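Local coordinates for protein TRAP dicarboxylate transporter, DctP subunit (Anaerococcus prevoti, PDB 4N91) that binds D-glucuronate, in its alpha and beta forms, as the extracellular solute-binding component of a TRAP transporter, and probably delivers it for uptake, at residues D79-T84 with E100-V105; E107-P112 with H123-P128; G142-T147 with E257-F262. All coordinates share one frame; numbering follows the deposited sequence.

Contact 1 (D79-T84 with E100-V105); sequences DMVQLT and ETFNDV
The F102 ring has V81 over one face and Q82 at its edge. V81 CG1 sits 3.5 Å from F102 CZ, displaced from the middle of the ring toward the rim. Measured to the F102 ring centroid, V81 CG1 is 3.8 Å away and 22° off the normal, which makes this a CH-pi contact. Near the ring plane, Q82 CG approaches F102 CZ more loosely, at 4.5 Å. A valine suits the helix here because its methyl, CG1 anti to the backbone N (chi1 174°), reaches the flat face without a long chain. Phenylalanine suits the loop because it offers that methyl a broad apolar surface from the opposite direction.

In the fold, helix 77-86 of this solute-binding protein packs against strand 91-95, where V81 also touches A94, and F102 in the loop after helix 96-99 adds I78 and Q85 to its neighbours on the helix. With an alanine in place of the F102 ring, a gap would probably open between helix and loop and V81 CG1 would lose the face it rests on. The V81 side chain lies about 5 Å from that of Q77, which binds glucuronate. Within the helix, T84 OG1 bonds to M80 O at 2.9 Å from above the carbonyl plane, while T84 N reaches the same oxygen from the other face. N103 OD1 accepts from V105 N in the side-chain amide plane, on a lone pair, forming an Asx turn.

Contact 2 (E107-P112 with H123-P128); sequences EIFNLP and HVMDDP
F109 and M125 mark the closest backbone approach, their CA atoms 9.4 Å apart, a gap bridged by a Met-aromatic contact, made here by selenomethionine. Residues 107-112 follow an irregular path, turned by the bond from N110 N to E107 O, whereas 123-125 form the last turn of helix 118-125. The helix then gives way to a turn in which D127 N bonds to V124 O, and D127 serves as N-cap of helix 128-135, its OD1 accepting from the backbone N of E129.

M125 SE stands 3.8 Å from the F109 ring centroid and only 8° off the normal, squarely over one face. The chain of M125 folds back at chi2 (-51°) and chi3 (-58°) to set the selenium there. I108 CG2 lies 3.8 Å above the opposite face, so the ring is sandwiched between two apolar groups. A large flat ring suits this buried place, as does a flexible, polarisable chain that can adapt to its face. I130 and V131 of helix 128-135 also pack on F109, while P241 touches both F109 and M125, tying loop and helix end into one apolar core. V124, with CG1 anti to its N, crosses the ring obliquely, and V124 CG1 comes within 4.0 Å of F109 CE1.

Contact 3 (G142-T147 with E257-F262); sequences GFEGVT and EDRKVF
E144 and R259 meet across a strand-to-helix contact. Strand 143-149 is an outermost strand of the five-stranded mixed sheet of this solute-binding protein, and residues 257-262 belong to the long helix 256-290. The site lies away from the glucuronate pocket.

The direct interaction is electrostatic. E144 OE2 and R259 NH2 form a long salt bridge of 3.9 Å. Because the oxygen lies well out of the guanidinium plane, no N-H points at it and the attraction is between charges alone; the carboxylate and guanidinium planes are tilted 59° apart. Each group has other partners: E144 OE1 is paired with R139, while R259 NE is paired with D263 and R259 NH1 with E252. E252 also brings a carboxylate close to E144 OE2, and the positive charge of R259 probably eases that repulsion.

Packing adds a shared neighbour. L251 of helix 248-253 touches E144, V146 and R259; the long chains of E144 and R259 suit the site, probably because their methylenes can pack while the charged ends meet. E144 extends beyond CG, and R259 leaves the helix with CG anti to its N, bends at chi2 (62°) and then stretches toward the strand.

A water provides the hydrogen-bonded link across the contact, bridging the two charged groups where they do not bond directly. It donates a hydrogen bond to E144 OE2 at 2.6 Å and accepts one from R259 NH2 at 3.1 Å, at the edge of the guanidinium group and in its plane.

How the contacts relate
The contacts follow one another along the chain, each closing before the next opens. The centres of contacts 1 and 2 are about 17 Å apart, as are those of contacts 1 and 3, while those of contacts 2 and 3 are about 20 Å apart. Contacts 1 and 2 share the connection between helices 96-99 and 118-125 and join where E100 OE1 lies 2.8 Å from N110 ND2, a probable hydrogen bond. F143 of contact 3 packs against V81 and F102 of contact 1. Strands 91-95 and 143-149 flank 242-247 in one sheet. Contact 1 thus ties the helix carrying the glucuronate-binding Q77 to this sheet-and-helix body, whereas contact 3 lies away from the pocket.

Contact 1 (D79-T84 with E100-V105)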
ATOM      1  N   ASP A  79       7.483  10.013  -7.500  1.00 18.88           N
ATOM      2  CA  ASP A  79       8.878  10.389  -7.836  1.00 19.19           C
ATOM      3  C   ASP A  79       9.720   9.076  -7.911  1.00 17.36           C
ATOM      4  O   ASP A  79      10.434   8.810  -8.888  1.00 18.96           O
ATOM      5  CB  ASP A  79       9.542  11.280  -6.731  1.00 25.24           C
ATOM      6  CG  ASP A  79       9.094  12.775  -6.715  1.00 35.72           C
ATOM      7  OD1 ASP A  79       8.438  13.267  -7.673  1.00 23.99           O
ATOM      8  OD2 ASP A  79       9.429  13.475  -5.681  1.00 24.31           O
HETATM    9  N   MSE A  80       9.624   8.266  -6.856  1.00 15.52           N
HETATM   10  CA  MSE A  80      10.474   7.077  -6.714  1.00 14.95           C
HETATM   11  C   MSE A  80      10.169   6.011  -7.758  1.00 16.12           C
HETATM   12  O   MSE A  80      11.091   5.367  -8.255  1.00 16.13           O
HETATM   13  CB  MSE A  80      10.354   6.483  -5.304  1.00 15.64           C
HETATM   14  CG  MSE A  80      10.966   7.367  -4.264  1.00 14.94           C
HETATM   15 SE   MSE A  80      11.091   6.454  -2.525  1.00 26.29          SE
HETATM   16  CE  MSE A  80       9.235   6.711  -1.948  1.00 20.54           C
ATOM     17  N   VAL A  81       8.900   5.797  -8.083  1.00 14.54           N
ATOM     18  CA  VAL A  81       8.559   4.803  -9.101  1.00 16.68           C
ATOM     19  C   VAL A  81       9.221   5.212 -10.426  1.00 19.22           C
ATOM     20  O   VAL A  81       9.797   4.367 -11.135  1.00 20.03           O
ATOM     21  CB  VAL A  81       7.064   4.637  -9.279  1.00 15.52           C
ATOM     22  CG1 VAL A  81       6.744   3.693 -10.455  1.00 17.89           C
ATOM     23  CG2 VAL A  81       6.441   4.095  -8.003  1.00 16.31           C
ATOM     24  N   GLN A  82       9.165   6.508 -10.747  1.00 18.58           N
ATOM     25  CA  GLN A  82       9.776   6.992 -11.981  1.00 19.08           C
ATOM     26  C   GLN A  82      11.299   6.853 -11.971  1.00 23.12           C
ATOM     27  O   GLN A  82      11.894   6.514 -13.003  1.00 24.31           O
ATOM     28  CB  GLN A  82       9.320   8.435 -12.280  1.00 21.30           C
ATOM     29  CG  GLN A  82       7.832   8.499 -12.598  1.00 22.04           C
ATOM     30  CD  GLN A  82       7.325   9.911 -12.774  1.00 36.79           C
ATOM     31  OE1 GLN A  82       7.001  10.335 -13.890  1.00 32.36           O
ATOM     32  NE2 GLN A  82       7.245  10.652 -11.665  1.00 39.15           N
ATOM     33  N   LEU A  83      11.930   7.069 -10.824  1.00 18.79           N
ATOM     34  CA  LEU A  83      13.371   6.871 -10.692  1.00 21.17           C
ATOM     35  C   LEU A  83      13.716   5.390 -10.816  1.00 22.12           C
ATOM     36  O   LEU A  83      14.814   5.034 -11.256  1.00 22.17           O
ATOM     37  CB  LEU A  83      13.889   7.389  -9.365  1.00 22.11           C
ATOM     38  CG  LEU A  83      13.801   8.903  -9.171  1.00 25.43           C
ATOM     39  CD1 LEU A  83      14.262   9.263  -7.754  1.00 27.73           C
ATOM     40  CD2 LEU A  83      14.636   9.618 -10.234  1.00 27.60           C
ATOM     41  N   THR A  84      12.788   4.530 -10.417  1.00 18.07           N
ATOM     42  CA  THR A  84      13.025   3.077 -10.521  1.00 17.78           C
ATOM     43  C   THR A  84      12.910   2.642 -11.976  1.00 19.66           C
ATOM     44  O   THR A  84      13.668   1.788 -12.444  1.00 20.48           O
ATOM     45  CB  THR A  84      12.047   2.292  -9.630  1.00 19.24           C
ATOM     46  OG1 THR A  84      12.194   2.738  -8.274  1.00 18.23           O
ATOM     47  CG2 THR A  84      12.324   0.804  -9.709  1.00 18.78           C
ATOM     48  N   GLU A 100      -1.497   1.124 -10.641  1.00 16.09           N
ATOM     49  CA  GLU A 100      -2.516   0.999 -11.681  1.00 16.83           C
ATOM     50  C   GLU A 100      -2.404   2.043 -12.783  1.00 20.77           C
ATOM     51  O   GLU A 100      -2.941   1.845 -13.846  1.00 22.38           O
ATOM     52  CB  GLU A 100      -3.920   1.021 -11.067  1.00 19.30           C
ATOM     53  CG  GLU A 100      -4.302   2.340 -10.437  1.00 18.55           C
ATOM     54  CD  GLU A 100      -5.711   2.356  -9.846  1.00 24.53           C
ATOM     55  OE1 GLU A 100      -6.307   1.270  -9.605  1.00 22.36           O
ATOM     56  OE2 GLU A 100      -6.212   3.476  -9.609  1.00 27.08           O
ATOM     57  N   THR A 101      -1.708   3.147 -12.532  1.00 20.41           N
ATOM     58  CA  THR A 101      -1.504   4.166 -13.551  1.00 21.51           C
ATOM     59  C   THR A 101      -0.319   3.821 -14.458  1.00 20.72           C
ATOM     60  O   THR A 101      -0.143   4.437 -15.492  1.00 22.22           O
ATOM     61  CB  THR A 101      -1.328   5.589 -12.945  1.00 24.53           C
ATOM     62  OG1 THR A 101      -0.141   5.656 -12.144  1.00 23.35           O
ATOM     63  CG2 THR A 101      -2.529   5.958 -12.096  1.00 28.03           C
ATOM     64  N   PHE A 102       0.461   2.818 -14.068  1.00 19.45           N
ATOM     65  CA  PHE A 102       1.578   2.337 -14.872  1.00 19.20           C
ATOM     66  C   PHE A 102       1.182   1.127 -15.709  1.00 22.76           C
ATOM     67  O   PHE A 102       1.701   0.941 -16.808  1.00 23.78           O
ATOM     68  CB  PHE A 102       2.799   2.022 -13.981  1.00 19.07           C
ATOM     69  CG  PHE A 102       3.400   3.248 -13.369  1.00 17.75           C
ATOM     70  CD1 PHE A 102       2.854   3.800 -12.224  1.00 18.83           C
ATOM     71  CD2 PHE A 102       4.466   3.894 -13.973  1.00 19.46           C
ATOM     72  CE1 PHE A 102       3.387   4.970 -11.676  1.00 19.93           C
ATOM     73  CE2 PHE A 102       4.994   5.055 -13.427  1.00 22.62           C
ATOM     74  CZ  PHE A 102       4.458   5.581 -12.282  1.00 21.16           C
ATOM     75  N   ASN A 103       0.280   0.309 -15.187  1.00 21.58           N
ATOM     76  CA  ASN A 103      -0.336  -0.781 -15.949  1.00 20.60           C
ATOM     77  C   ASN A 103      -1.660  -1.104 -15.294  1.00 19.70           C
ATOM     78  O   ASN A 103      -1.738  -1.264 -14.074  1.00 19.99           O
ATOM     79  CB  ASN A 103       0.540  -2.023 -15.984  1.00 21.68           C
ATOM     80  CG  ASN A 103       0.058  -3.072 -16.973  1.00 24.74           C
ATOM     81  OD1 ASN A 103      -0.954  -3.743 -16.765  1.00 23.42           O
ATOM     82  ND2 ASN A 103       0.809  -3.239 -18.051  1.00 32.46           N
ATOM     83  N   ASP A 104      -2.713  -1.214 -16.099  1.00 24.31           N
ATOM     84  CA  ASP A 104      -4.048  -1.362 -15.543  1.00 23.47           C
ATOM     85  C   ASP A 104      -4.296  -2.670 -14.786  1.00 25.85           C
ATOM     86  O   ASP A 104      -5.236  -2.743 -14.007  1.00 23.98           O
ATOM     87  CB  ASP A 104      -5.126  -1.165 -16.621  1.00 27.88           C
ATOM     88  CG  ASP A 104      -5.152  -2.268 -17.675  1.00 32.16           C
ATOM     89  OD1 ASP A 104      -4.540  -3.349 -17.518  1.00 34.15           O
ATOM     90  OD2 ASP A 104      -5.840  -2.054 -18.700  1.00 40.12           O
ATOM     91  N   VAL A 105      -3.492  -3.706 -15.008  1.00 21.25           N
ATOM     92  CA  VAL A 105      -3.761  -4.960 -14.330  1.00 20.00           C
ATOM     93  C   VAL A 105      -3.555  -4.852 -12.810  1.00 18.27           C
ATOM     94  O   VAL A 105      -4.122  -5.636 -12.049  1.00 18.67           O
ATOM     95  CB  VAL A 105      -2.965  -6.137 -14.913  1.00 26.72           C
ATOM     96  CG1 VAL A 105      -1.560  -6.182 -14.370  1.00 22.83           C
ATOM     97  CG2 VAL A 105      -3.686  -7.444 -14.615  1.00 32.45           C
TER

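Contact 2 (E107-P112 with H123-P128)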
ATOM      1  N   GLU A 107      -4.887  -2.862 -10.996  1.00 17.88           N
ATOM      2  CA  GLU A 107      -6.213  -2.481 -10.502  1.00 16.52           C
ATOM      3  C   GLU A 107      -6.841  -3.542  -9.645  1.00 15.69           C
ATOM      4  O   GLU A 107      -7.672  -3.230  -8.807  1.00 18.48           O
ATOM      5  CB  GLU A 107      -7.181  -2.300 -11.682  1.00 28.25           C
ATOM      6  CG  GLU A 107      -7.086  -1.006 -12.368  1.00 38.72           C
ATOM      7  CD  GLU A 107      -7.899  -0.968 -13.642  1.00 31.23           C
ATOM      8  OE1 GLU A 107      -8.237  -2.047 -14.239  1.00 31.99           O
ATOM      9  OE2 GLU A 107      -8.175   0.167 -14.068  1.00 42.62           O
ATOM     10  N   ILE A 108      -6.518  -4.802  -9.907  1.00 17.99           N
ATOM     11  CA  ILE A 108      -7.176  -5.907  -9.207  1.00 20.29           C
ATOM     12  C   ILE A 108      -7.149  -5.750  -7.677  1.00 16.25           C
ATOM     13  O   ILE A 108      -8.179  -5.926  -7.007  1.00 20.44           O
ATOM     14  CB  ILE A 108      -6.603  -7.286  -9.653  1.00 18.26           C
ATOM     15  CG1 ILE A 108      -7.341  -8.442  -8.977  1.00 23.41           C
ATOM     16  CG2 ILE A 108      -5.106  -7.414  -9.382  1.00 21.75           C
ATOM     17  CD1 ILE A 108      -8.756  -8.566  -9.361  1.00 27.75           C
ATOM     18  N   PHE A 109      -5.989  -5.419  -7.130  1.00 16.54           N
ATOM     19  CA  PHE A 109      -5.867  -5.333  -5.662  1.00 18.59           C
ATOM     20  C   PHE A 109      -6.332  -3.988  -5.087  1.00 25.34           C
ATOM     21  O   PHE A 109      -6.271  -3.783  -3.877  1.00 28.57           O
ATOM     22  CB  PHE A 109      -4.445  -5.614  -5.193  1.00 19.51           C
ATOM     23  CG  PHE A 109      -3.894  -6.925  -5.658  1.00 17.75           C
ATOM     24  CD1 PHE A 109      -4.614  -8.099  -5.512  1.00 21.43           C
ATOM     25  CD2 PHE A 109      -2.647  -6.989  -6.248  1.00 19.70           C
ATOM     26  CE1 PHE A 109      -4.084  -9.292  -5.949  1.00 20.76           C
ATOM     27  CE2 PHE A 109      -2.127  -8.194  -6.688  1.00 24.39           C
ATOM     28  CZ  PHE A 109      -2.851  -9.329  -6.553  1.00 22.44           C
ATOM     29  N   ASN A 110      -6.782  -3.083  -5.942  1.00 15.93           N
ATOM     30  CA  ASN A 110      -7.358  -1.802  -5.497  1.00 20.86           C
ATOM     31  C   ASN A 110      -8.878  -1.823  -5.386  1.00 21.17           C
ATOM     32  O   ASN A 110      -9.486  -0.831  -4.980  1.00 19.70           O
ATOM     33  CB  ASN A 110      -6.931  -0.675  -6.435  1.00 21.38           C
ATOM     34  CG  ASN A 110      -5.437  -0.451  -6.401  1.00 18.73           C
ATOM     35  OD1 ASN A 110      -4.799  -0.720  -5.381  1.00 20.97           O
ATOM     36  ND2 ASN A 110      -4.865  -0.018  -7.518  1.00 18.90           N
ATOM     37  N   LEU A 111      -9.499  -2.952  -5.714  1.00 17.95           N
ATOM     38  CA  LEU A 111     -10.951  -3.058  -5.637  1.00 19.59           C
ATOM     39  C   LEU A 111     -11.409  -2.986  -4.181  1.00 22.55           C
ATOM     40  O   LEU A 111     -10.860  -3.660  -3.333  1.00 17.93           O
ATOM     41  CB  LEU A 111     -11.428  -4.375  -6.255  1.00 19.85           C
ATOM     42  CG  LEU A 111     -11.186  -4.526  -7.760  1.00 22.45           C
ATOM     43  CD1 LEU A 111     -11.607  -5.920  -8.241  1.00 25.49           C
ATOM     44  CD2 LEU A 111     -11.939  -3.442  -8.506  1.00 27.05           C
ATOM     45  N   PRO A 112     -12.433  -2.177  -3.892  1.00 19.79           N
ATOM     46  CA  PRO A 112     -12.984  -2.125  -2.539  1.00 21.43           C
ATOM     47  C   PRO A 112     -13.709  -3.409  -2.156  1.00 17.58           C
ATOM     48  O   PRO A 112     -14.338  -4.062  -3.013  1.00 19.44           O
ATOM     49  CB  PRO A 112     -13.994  -0.973  -2.608  1.00 23.63           C
ATOM     50  CG  PRO A 112     -13.705  -0.258  -3.878  1.00 29.29           C
ATOM     51  CD  PRO A 112     -13.111  -1.244  -4.804  1.00 23.05           C
ATOM     52  N   HIS A 123      -3.095 -14.888   1.950  1.00 21.97           N
ATOM     53  CA  HIS A 123      -2.916 -16.086   1.148  1.00 23.59           C
ATOM     54  C   HIS A 123      -2.915 -15.758  -0.335  1.00 22.20           C
ATOM     55  O   HIS A 123      -2.168 -16.360  -1.095  1.00 24.12           O
ATOM     56  CB  HIS A 123      -3.984 -17.125   1.469  1.00 26.30           C
ATOM     57  CG  HIS A 123      -3.672 -17.924   2.694  1.00 33.52           C
ATOM     58  ND1 HIS A 123      -4.088 -17.553   3.956  1.00 37.68           N
ATOM     59  CD2 HIS A 123      -2.941 -19.052   2.854  1.00 38.36           C
ATOM     60  CE1 HIS A 123      -3.651 -18.437   4.837  1.00 42.42           C
ATOM     61  NE2 HIS A 123      -2.950 -19.354   4.193  1.00 43.09           N
ATOM     62  N   VAL A 124      -3.757 -14.807  -0.733  1.00 21.23           N
ATOM     63  CA  VAL A 124      -3.752 -14.320  -2.103  1.00 17.21           C
ATOM     64  C   VAL A 124      -2.395 -13.741  -2.497  1.00 22.18           C
ATOM     65  O   VAL A 124      -1.849 -14.112  -3.534  1.00 22.59           O
ATOM     66  CB  VAL A 124      -4.891 -13.298  -2.359  1.00 19.54           C
ATOM     67  CG1 VAL A 124      -4.672 -12.527  -3.662  1.00 17.42           C
ATOM     68  CG2 VAL A 124      -6.234 -14.027  -2.397  1.00 20.73           C
HETATM   69  N   MSE A 125      -1.832 -12.866  -1.662  1.00 17.72           N
HETATM   70  CA  MSE A 125      -0.595 -12.168  -1.985  1.00 19.30           C
HETATM   71  C   MSE A 125       0.591 -13.133  -1.973  1.00 17.80           C
HETATM   72  O   MSE A 125       1.620 -12.850  -2.592  1.00 19.58           O
HETATM   73  CB  MSE A 125      -0.359 -11.014  -0.994  1.00 19.84           C
HETATM   74  CG  MSE A 125      -1.430  -9.947  -1.010  1.00 15.96           C
HETATM   75 SE   MSE A 125      -1.844  -9.250  -2.799  1.00 25.11          SE
HETATM   76  CE  MSE A 125      -0.045  -8.606  -3.322  1.00 16.03           C
ATOM     77  N   ASP A 126       0.440 -14.259  -1.271  1.00 19.77           N
ATOM     78  CA  ASP A 126       1.493 -15.263  -1.181  1.00 20.84           C
ATOM     79  C   ASP A 126       1.341 -16.346  -2.269  1.00 22.99           C
ATOM     80  O   ASP A 126       2.133 -17.267  -2.328  1.00 25.44           O
ATOM     81  CB  ASP A 126       1.488 -15.935   0.194  1.00 25.59           C
ATOM     82  CG  ASP A 126       2.109 -15.074   1.272  1.00 29.06           C
ATOM     83  OD1 ASP A 126       2.899 -14.162   0.937  1.00 24.97           O
ATOM     84  OD2 ASP A 126       1.821 -15.329   2.454  1.00 31.01           O
ATOM     85  N   ASP A 127       0.312 -16.235  -3.098  1.00 22.74           N
ATOM     86  CA  ASP A 127       0.081 -17.219  -4.163  1.00 22.33           C
ATOM     87  C   ASP A 127       0.748 -16.754  -5.459  1.00 18.63           C
ATOM     88  O   ASP A 127       0.280 -15.833  -6.113  1.00 22.23           O
ATOM     89  CB  ASP A 127      -1.415 -17.421  -4.378  1.00 26.59           C
ATOM     90  CG  ASP A 127      -1.732 -18.579  -5.351  1.00 30.45           C
ATOM     91  OD1 ASP A 127      -0.875 -18.947  -6.176  1.00 28.12           O
ATOM     92  OD2 ASP A 127      -2.858 -19.101  -5.298  1.00 32.16           O
ATOM     93  N   PRO A 128       1.847 -17.412  -5.850  1.00 23.20           N
ATOM     94  CA  PRO A 128       2.593 -16.961  -7.022  1.00 26.62           C
ATOM     95  C   PRO A 128       1.764 -17.021  -8.303  1.00 25.66           C
ATOM     96  O   PRO A 128       2.029 -16.272  -9.228  1.00 24.34           O
ATOM     97  CB  PRO A 128       3.759 -17.958  -7.115  1.00 31.04           C
ATOM     98  CG  PRO A 128       3.751 -18.712  -5.844  1.00 36.52           C
ATOM     99  CD  PRO A 128       2.367 -18.677  -5.315  1.00 26.13           C
TER

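Contact 3 (G142-T147 with E257-F262)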
ATOM      1  N   GLY A 142       9.793  -0.698 -17.179  1.00 19.24           N
ATOM      2  CA  GLY A 142      11.074  -0.572 -16.524  1.00 19.96           C
ATOM      3  C   GLY A 142      11.190  -1.216 -15.143  1.00 21.97           C
ATOM      4  O   GLY A 142      12.256  -1.178 -14.553  1.00 23.60           O
ATOM      5  N   PHE A 143      10.122  -1.824 -14.645  1.00 17.92           N
ATOM      6  CA  PHE A 143      10.195  -2.457 -13.328  1.00 18.16           C
ATOM      7  C   PHE A 143       9.329  -3.705 -13.175  1.00 18.95           C
ATOM      8  O   PHE A 143       8.408  -3.966 -13.960  1.00 19.77           O
ATOM      9  CB  PHE A 143       9.845  -1.434 -12.233  1.00 16.76           C
ATOM     10  CG  PHE A 143       8.427  -0.919 -12.279  1.00 17.40           C
ATOM     11  CD1 PHE A 143       7.394  -1.593 -11.647  1.00 18.33           C
ATOM     12  CD2 PHE A 143       8.135   0.285 -12.915  1.00 21.37           C
ATOM     13  CE1 PHE A 143       6.090  -1.100 -11.671  1.00 20.35           C
ATOM     14  CE2 PHE A 143       6.845   0.785 -12.951  1.00 19.73           C
ATOM     15  CZ  PHE A 143       5.820   0.113 -12.319  1.00 18.93           C
ATOM     16  N   GLU A 144       9.631  -4.487 -12.145  1.00 19.79           N
ATOM     17  CA  GLU A 144       8.768  -5.592 -11.786  1.00 20.83           C
ATOM     18  C   GLU A 144       8.662  -5.706 -10.280  1.00 19.10           C
ATOM     19  O   GLU A 144       9.589  -5.330  -9.536  1.00 16.97           O
ATOM     20  CB  GLU A 144       9.224  -6.891 -12.425  1.00 25.62           C
ATOM     21  CG  GLU A 144      10.367  -7.574 -11.787  1.00 27.16           C
ATOM     22  CD  GLU A 144      10.742  -8.877 -12.513  1.00 42.63           C
ATOM     23  OE1 GLU A 144       9.929  -9.418 -13.293  1.00 44.15           O
ATOM     24  OE2 GLU A 144      11.872  -9.343 -12.316  1.00 51.17           O
ATOM     25  N   GLY A 145       7.511  -6.199  -9.838  1.00 16.94           N
ATOM     26  CA  GLY A 145       7.283  -6.468  -8.425  1.00 15.88           C
ATOM     27  C   GLY A 145       8.068  -7.690  -8.025  1.00 15.93           C
ATOM     28  O   GLY A 145       8.150  -8.663  -8.779  1.00 18.93           O
ATOM     29  N   VAL A 146       8.664  -7.636  -6.837  1.00 14.20           N
ATOM     30  CA  VAL A 146       9.423  -8.762  -6.323  1.00 14.47           C
ATOM     31  C   VAL A 146       8.856  -9.355  -5.031  1.00 17.51           C
ATOM     32  O   VAL A 146       9.091 -10.544  -4.741  1.00 17.98           O
ATOM     33  CB  VAL A 146      10.917  -8.419  -6.127  1.00 17.17           C
ATOM     34  CG1 VAL A 146      11.567  -8.121  -7.490  1.00 20.70           C
ATOM     35  CG2 VAL A 146      11.107  -7.294  -5.107  1.00 18.60           C
ATOM     36  N   THR A 147       8.084  -8.549  -4.305  1.00 16.63           N
ATOM     37  CA  THR A 147       7.342  -9.024  -3.142  1.00 13.97           C
ATOM     38  C   THR A 147       6.331  -7.959  -2.739  1.00 15.76           C
ATOM     39  O   THR A 147       6.253  -6.907  -3.379  1.00 15.24           O
ATOM     40  CB  THR A 147       8.270  -9.432  -1.954  1.00 14.88           C
ATOM     41  OG1 THR A 147       7.508 -10.146  -0.968  1.00 16.54           O
ATOM     42  CG2 THR A 147       8.919  -8.245  -1.327  1.00 18.92           C
ATOM     43  N   GLU A 257      24.112 -16.179  -9.163  1.00 34.45           N
ATOM     44  CA  GLU A 257      24.309 -16.422  -7.746  1.00 41.26           C
ATOM     45  C   GLU A 257      23.910 -15.197  -6.954  1.00 33.58           C
ATOM     46  O   GLU A 257      23.364 -15.314  -5.860  1.00 34.37           O
ATOM     47  CB  GLU A 257      25.755 -16.798  -7.450  1.00 48.15           C
ATOM     48  CG  GLU A 257      26.051 -18.268  -7.720  1.00 60.77           C
ATOM     49  CD  GLU A 257      25.274 -19.200  -6.790  1.00 67.74           C
ATOM     50  OE1 GLU A 257      25.453 -19.094  -5.554  1.00 69.95           O
ATOM     51  OE2 GLU A 257      24.478 -20.027  -7.293  1.00 66.76           O
ATOM     52  N   ASP A 258      24.179 -14.023  -7.511  1.00 28.49           N
ATOM     53  CA  ASP A 258      23.775 -12.783  -6.863  1.00 25.65           C
ATOM     54  C   ASP A 258      22.252 -12.650  -6.836  1.00 26.42           C
ATOM     55  O   ASP A 258      21.670 -12.240  -5.827  1.00 26.66           O
ATOM     56  CB  ASP A 258      24.379 -11.585  -7.578  1.00 25.49           C
ATOM     57  CG  ASP A 258      25.882 -11.546  -7.473  1.00 40.39           C
ATOM     58  OD1 ASP A 258      26.466 -12.546  -7.023  1.00 48.10           O
ATOM     59  OD2 ASP A 258      26.478 -10.515  -7.842  1.00 39.32           O
ATOM     60  N   ARG A 259      21.613 -12.976  -7.953  1.00 26.79           N
ATOM     61  CA  ARG A 259      20.159 -12.922  -8.063  1.00 28.27           C
ATOM     62  C   ARG A 259      19.521 -13.823  -7.015  1.00 27.77           C
ATOM     63  O   ARG A 259      18.505 -13.476  -6.427  1.00 26.82           O
ATOM     64  CB  ARG A 259      19.702 -13.362  -9.452  1.00 29.60           C
ATOM     65  CG  ARG A 259      18.191 -13.419  -9.626  1.00 28.38           C
ATOM     66  CD  ARG A 259      17.563 -12.041  -9.437  1.00 28.88           C
ATOM     67  NE  ARG A 259      16.106 -12.076  -9.545  1.00 31.40           N
ATOM     68  CZ  ARG A 259      15.435 -12.084 -10.695  1.00 36.32           C
ATOM     69  NH1 ARG A 259      16.082 -12.045 -11.855  1.00 35.08           N
ATOM     70  NH2 ARG A 259      14.107 -12.116 -10.682  1.00 37.44           N
ATOM     71  N   LYS A 260      20.111 -14.987  -6.785  1.00 28.52           N
ATOM     72  CA  LYS A 260      19.549 -15.903  -5.802  1.00 26.06           C
ATOM     73  C   LYS A 260      19.563 -15.273  -4.406  1.00 22.70           C
ATOM     74  O   LYS A 260      18.599 -15.391  -3.645  1.00 25.27           O
ATOM     75  CB  LYS A 260      20.287 -17.240  -5.828  1.00 32.72           C
ATOM     76  CG  LYS A 260      19.874 -18.062  -7.032  1.00 44.99           C
ATOM     77  CD  LYS A 260      20.785 -19.243  -7.255  1.00 52.69           C
ATOM     78  CE  LYS A 260      20.186 -20.194  -8.268  1.00 58.39           C
ATOM     79  NZ  LYS A 260      21.218 -21.124  -8.789  1.00 64.13           N
ATOM     80  N   VAL A 261      20.639 -14.561  -4.094  1.00 23.36           N
ATOM     81  CA  VAL A 261      20.760 -13.917  -2.793  1.00 24.45           C
ATOM     82  C   VAL A 261      19.769 -12.761  -2.679  1.00 22.32           C
ATOM     83  O   VAL A 261      19.089 -12.618  -1.661  1.00 20.67           O
ATOM     84  CB  VAL A 261      22.188 -13.435  -2.519  1.00 24.30           C
ATOM     85  CG1 VAL A 261      22.228 -12.596  -1.257  1.00 27.77           C
ATOM     86  CG2 VAL A 261      23.151 -14.649  -2.427  1.00 26.51           C
ATOM     87  N   PHE A 262      19.674 -11.928  -3.709  1.00 20.41           N
ATOM     88  CA  PHE A 262      18.672 -10.861  -3.661  1.00 20.33           C
ATOM     89  C   PHE A 262      17.264 -11.410  -3.513  1.00 18.63           C
ATOM     90  O   PHE A 262      16.461 -10.846  -2.753  1.00 20.81           O
ATOM     91  CB  PHE A 262      18.768  -9.941  -4.883  1.00 20.94           C
ATOM     92  CG  PHE A 262      19.788  -8.874  -4.731  1.00 20.69           C
ATOM     93  CD1 PHE A 262      19.447  -7.653  -4.203  1.00 22.57           C
ATOM     94  CD2 PHE A 262      21.104  -9.096  -5.097  1.00 25.83           C
ATOM     95  CE1 PHE A 262      20.392  -6.670  -4.066  1.00 24.70           C
ATOM     96  CE2 PHE A 262      22.047  -8.113  -4.951  1.00 23.75           C
ATOM     97  CZ  PHE A 262      21.698  -6.913  -4.426  1.00 22.60           C
TER
HETATM   98  O   HOH W   1      12.219 -11.825 -13.124  1.00 44.07           O